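Local coordinates for periplasmic solute binding protein (Pectobacterium atrosepticum, PDB 4RY1) that probably binds a sugar in the periplasm and delivers it to an ABC-type transporter, at residues L310-L321 with N328-I338. Residues are numbered along the deposited sequence; the frame is centred on the assembly and turned at random.
Sequences LSNPEGVKALGL and NPKAQKLLEDI
V316 faces A331, L334 and L335, and these four apolar side chains form the centre of the contact. With CG1 of V316 anti to the backbone N (chi1 167°), CG2 falls beside that N, and both methyls bear on helix 329-337. Both sit on A331 CB, and V316 CG2 is 3.6 Å from it. V316 CG1 also touches L335 CD2 at 4.0 Å. The two methyls of L335 part company: CD2 rests on V316. L335 CD1 instead lies 3.6 Å from the carbonyl oxygen G320 O. L321 and L335 run side by side with their tips pointing opposite ways, and L321 CD2 touches L335 CD1. L334 extends its CD2 to P313, 3.6 Å from P313 CA. The same methyl also reaches K317, whose aliphatic chain lies roughly perpendicular to L334. K317 CG meets I338 CD1 at 3.8 Å. Beyond this, K317 NZ forms a weak salt bridge with E314.

A polar link lies where S311 leads into helix 313-319 and N328 caps helix 329-337. N328 ND2 donates to S311 OG at 2.8 Å, with the hydroxyl oxygen almost in the amide plane, though the N-H...O angle is bent to 142°. N328 OD1 accepts from K330 N, which lies above the carbonyl plane. Both ends of the amide are thus engaged, which should limit its rotation. N312 likewise caps helix 313-319 through E314 N.

A318 and L319 pack on helix 13-29, and L321 on helix 346-356. Helices 313-319 and 329-337 cross at -63° with axes 9.9 Å apart. They are two consecutive N-capped helices joined by a loop, packed at the surface of the periplasmic-binding-protein fold of solute-binding protein family 1.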
loop_
_atom_site.group_PDB
_atom_site.type_symbol
_atom_site.label_atom_id
_atom_site.label_comp_id
_atom_site.label_asym_id
_atom_site.label_seq_id
_atom_site.Cartn_x
_atom_site.Cartn_y
_atom_site.Cartn_z
ATOM N N LEU A 310 -8.819 -17.634 -3.497
ATOM C CA LEU A 310 -8.511 -16.710 -4.599
ATOM C C LEU A 310 -9.204 -17.018 -5.924
ATOM O O LEU A 310 -9.331 -16.145 -6.784
ATOM C CB LEU A 310 -6.996 -16.614 -4.807
ATOM C CG LEU A 310 -6.183 -16.092 -3.618
ATOM C CD1 LEU A 310 -4.719 -15.898 -4.032
ATOM C CD2 LEU A 310 -6.762 -14.849 -2.979
ATOM N N SER A 311 -9.632 -18.253 -6.086
ATOM C CA SER A 311 -10.172 -18.722 -7.370
ATOM C C SER A 311 -11.490 -19.458 -7.290
ATOM O O SER A 311 -12.270 -19.391 -8.245
ATOM C CB SER A 311 -9.111 -19.578 -8.080
ATOM O OG SER A 311 -7.923 -18.813 -8.347
ATOM N N ASN A 312 -11.760 -20.189 -6.221
ATOM C CA ASN A 312 -13.007 -20.952 -6.129
ATOM C C ASN A 312 -14.154 -19.980 -5.890
ATOM O O ASN A 312 -14.070 -19.149 -5.004
ATOM C CB ASN A 312 -12.939 -21.969 -4.983
ATOM C CG ASN A 312 -14.155 -22.888 -4.917
ATOM O OD1 ASN A 312 -15.280 -22.432 -4.751
ATOM N ND2 ASN A 312 -13.924 -24.189 -5.017
ATOM N N PRO A 313 -15.259 -20.082 -6.662
ATOM C CA PRO A 313 -16.381 -19.142 -6.499
ATOM C C PRO A 313 -16.853 -18.961 -5.043
ATOM O O PRO A 313 -17.200 -17.860 -4.636
ATOM C CB PRO A 313 -17.474 -19.771 -7.384
ATOM C CG PRO A 313 -16.698 -20.414 -8.486
ATOM C CD PRO A 313 -15.461 -20.987 -7.814
ATOM N N GLU A 314 -16.873 -20.049 -4.268
ATOM C CA GLU A 314 -17.352 -19.965 -2.891
ATOM C C GLU A 314 -16.385 -19.142 -2.009
ATOM O O GLU A 314 -16.802 -18.334 -1.175
ATOM C CB GLU A 314 -17.578 -21.373 -2.299
ATOM C CG GLU A 314 -18.746 -22.082 -2.968
ATOM C CD GLU A 314 -20.030 -21.272 -2.933
ATOM O OE1 GLU A 314 -20.399 -20.824 -1.829
ATOM O OE2 GLU A 314 -20.663 -21.078 -4.010
ATOM N N GLY A 315 -15.090 -19.315 -2.225
ATOM C CA GLY A 315 -14.117 -18.529 -1.469
ATOM C C GLY A 315 -14.078 -17.089 -1.912
ATOM O O GLY A 315 -13.986 -16.162 -1.110
ATOM N N VAL A 316 -14.159 -16.908 -3.222
ATOM C CA VAL A 316 -14.189 -15.581 -3.798
ATOM C C VAL A 316 -15.398 -14.780 -3.293
ATOM O O VAL A 316 -15.274 -13.620 -2.902
ATOM C CB VAL A 316 -14.152 -15.654 -5.349
ATOM C CG1 VAL A 316 -14.488 -14.319 -5.967
ATOM C CG2 VAL A 316 -12.783 -16.125 -5.833
ATOM N N LYS A 317 -16.568 -15.404 -3.282
ATOM C CA LYS A 317 -17.755 -14.708 -2.782
ATOM C C LYS A 317 -17.636 -14.400 -1.290
ATOM O O LYS A 317 -18.034 -13.338 -0.827
ATOM C CB LYS A 317 -19.001 -15.514 -3.092
ATOM C CG LYS A 317 -19.351 -15.455 -4.568
ATOM C CD LYS A 317 -20.669 -16.160 -4.835
ATOM C CE LYS A 317 -20.568 -17.657 -4.742
ATOM N NZ LYS A 317 -21.910 -18.250 -5.022
ATOM N N ALA A 318 -17.036 -15.319 -0.538
ATOM C CA ALA A 318 -16.876 -15.094 0.897
ATOM C C ALA A 318 -15.998 -13.880 1.180
ATOM O O ALA A 318 -16.301 -13.070 2.039
ATOM C CB ALA A 318 -16.305 -16.339 1.568
ATOM N N LEU A 319 -14.887 -13.793 0.465
ATOM C CA LEU A 319 -13.922 -12.716 0.693
ATOM C C LEU A 319 -14.343 -11.385 0.090
ATOM O O LEU A 319 -13.943 -10.336 0.564
ATOM C CB LEU A 319 -12.540 -13.101 0.175
ATOM C CG LEU A 319 -11.832 -14.111 1.065
ATOM C CD1 LEU A 319 -10.574 -14.678 0.434
ATOM C CD2 LEU A 319 -11.459 -13.455 2.387
ATOM N N GLY A 320 -15.126 -11.440 -0.976
ATOM C CA GLY A 320 -15.537 -10.223 -1.678
ATOM C C GLY A 320 -14.361 -9.317 -1.933
ATOM O O GLY A 320 -13.320 -9.749 -2.452
ATOM N N LEU A 321 -14.538 -8.043 -1.611
ATOM C CA LEU A 321 -13.505 -7.026 -1.835
ATOM C C LEU A 321 -12.690 -6.705 -0.572
ATOM O O LEU A 321 -11.973 -5.709 -0.544
ATOM C CB LEU A 321 -14.131 -5.734 -2.375
ATOM C CG LEU A 321 -14.738 -5.915 -3.771
ATOM C CD1 LEU A 321 -15.499 -4.659 -4.176
ATOM C CD2 LEU A 321 -13.664 -6.179 -4.818
ATOM N N ASN A 328 -6.991 -12.554 -9.558
ATOM C CA ASN A 328 -7.494 -13.483 -10.583
ATOM C C ASN A 328 -8.628 -12.796 -11.354
ATOM O O ASN A 328 -9.651 -12.478 -10.752
ATOM C CB ASN A 328 -8.039 -14.741 -9.915
ATOM C CG ASN A 328 -8.455 -15.798 -10.927
ATOM O OD1 ASN A 328 -8.712 -15.479 -12.092
ATOM N ND2 ASN A 328 -8.445 -17.061 -10.519
ATOM N N PRO A 329 -8.471 -12.561 -12.680
ATOM C CA PRO A 329 -9.542 -11.864 -13.393
ATOM C C PRO A 329 -10.881 -12.609 -13.356
ATOM O O PRO A 329 -11.912 -11.963 -13.430
ATOM C CB PRO A 329 -9.020 -11.743 -14.839
ATOM C CG PRO A 329 -7.923 -12.726 -14.951
ATOM C CD PRO A 329 -7.357 -12.933 -13.574
ATOM N N LYS A 330 -10.872 -13.932 -13.251
ATOM C CA LYS A 330 -12.133 -14.692 -13.173
ATOM C C LYS A 330 -12.862 -14.381 -11.875
ATOM O O LYS A 330 -14.089 -14.375 -11.817
ATOM C CB LYS A 330 -11.888 -16.195 -13.286
ATOM C CG LYS A 330 -11.282 -16.576 -14.618
ATOM C CD LYS A 330 -11.037 -18.067 -14.662
ATOM C CE LYS A 330 -10.719 -18.520 -16.072
ATOM N NZ LYS A 330 -10.315 -19.951 -16.038
ATOM N N ALA A 331 -12.092 -14.141 -10.820
ATOM C CA ALA A 331 -12.659 -13.766 -9.530
ATOM C C ALA A 331 -13.274 -12.376 -9.612
ATOM O O ALA A 331 -14.410 -12.168 -9.127
ATOM C CB ALA A 331 -11.613 -13.850 -8.428
ATOM N N GLN A 332 -12.586 -11.446 -10.276
ATOM C CA GLN A 332 -13.193 -10.131 -10.495
ATOM C C GLN A 332 -14.483 -10.260 -11.284
ATOM O O GLN A 332 -15.448 -9.587 -10.951
ATOM C CB GLN A 332 -12.293 -9.153 -11.243
ATOM C CG GLN A 332 -11.190 -8.602 -10.391
ATOM C CD GLN A 332 -10.395 -7.516 -11.093
ATOM O OE1 GLN A 332 -10.937 -6.668 -11.811
ATOM N NE2 GLN A 332 -9.105 -7.507 -10.846
ATOM N N LYS A 333 -14.484 -11.084 -12.335
ATOM C CA LYS A 333 -15.679 -11.193 -13.186
ATOM C C LYS A 333 -16.843 -11.691 -12.348
ATOM O O LYS A 333 -17.969 -11.176 -12.468
ATOM C CB LYS A 333 -15.416 -12.100 -14.396
ATOM C CG LYS A 333 -16.643 -12.417 -15.237
ATOM C CD LYS A 333 -17.237 -11.310 -16.083
ATOM C CE LYS A 333 -18.097 -11.887 -17.234
ATOM N NZ LYS A 333 -19.042 -13.010 -16.914
ATOM N N LEU A 334 -16.598 -12.690 -11.497
ATOM C CA LEU A 334 -17.653 -13.206 -10.615
ATOM C C LEU A 334 -18.229 -12.129 -9.725
ATOM O O LEU A 334 -19.447 -11.987 -9.602
ATOM C CB LEU A 334 -17.169 -14.400 -9.788
ATOM C CG LEU A 334 -18.182 -14.967 -8.808
ATOM C CD1 LEU A 334 -19.454 -15.453 -9.475
ATOM C CD2 LEU A 334 -17.541 -16.124 -8.054
ATOM N N LEU A 335 -17.351 -11.365 -9.096
ATOM C CA LEU A 335 -17.809 -10.295 -8.211
ATOM C C LEU A 335 -18.598 -9.204 -8.967
ATOM O O LEU A 335 -19.510 -8.619 -8.413
ATOM C CB LEU A 335 -16.653 -9.693 -7.416
ATOM C CG LEU A 335 -15.990 -10.623 -6.414
ATOM C CD1 LEU A 335 -14.961 -9.805 -5.650
ATOM C CD2 LEU A 335 -16.972 -11.287 -5.471
ATOM N N GLU A 336 -18.208 -8.922 -10.200
ATOM C CA GLU A 336 -18.985 -7.998 -11.017
ATOM C C GLU A 336 -20.343 -8.581 -11.369
ATOM O O GLU A 336 -21.365 -7.898 -11.243
ATOM C CB GLU A 336 -18.247 -7.619 -12.283
ATOM C CG GLU A 336 -18.954 -6.473 -12.995
ATOM C CD GLU A 336 -18.237 -5.994 -14.227
ATOM O OE1 GLU A 336 -17.802 -6.823 -15.051
ATOM O OE2 GLU A 336 -18.130 -4.767 -14.380
ATOM N N ASP A 337 -20.357 -9.853 -11.750
ATOM C CA ASP A 337 -21.611 -10.513 -12.152
ATOM C C ASP A 337 -22.653 -10.533 -11.026
ATOM O O ASP A 337 -23.850 -10.455 -11.266
ATOM C CB ASP A 337 -21.341 -11.960 -12.603
ATOM C CG ASP A 337 -20.600 -12.047 -13.935
ATOM O OD1 ASP A 337 -20.528 -11.044 -14.690
ATOM O OD2 ASP A 337 -20.081 -13.148 -14.232
ATOM N N ILE A 338 -22.206 -10.665 -9.777
ATOM C CA ILE A 338 -23.098 -10.685 -8.617
ATOM C C ILE A 338 -23.282 -9.285 -7.987
ATOM O O ILE A 338 -23.935 -9.155 -6.968
ATOM C CB ILE A 338 -22.697 -11.746 -7.563
ATOM C CG1 ILE A 338 -21.381 -11.364 -6.833
ATOM C CG2 ILE A 338 -22.606 -13.116 -8.228
ATOM C CD1 ILE A 338 -21.076 -12.293 -5.674
HETATM O O HOH W 1 -7.231 -13.411 -7.026
#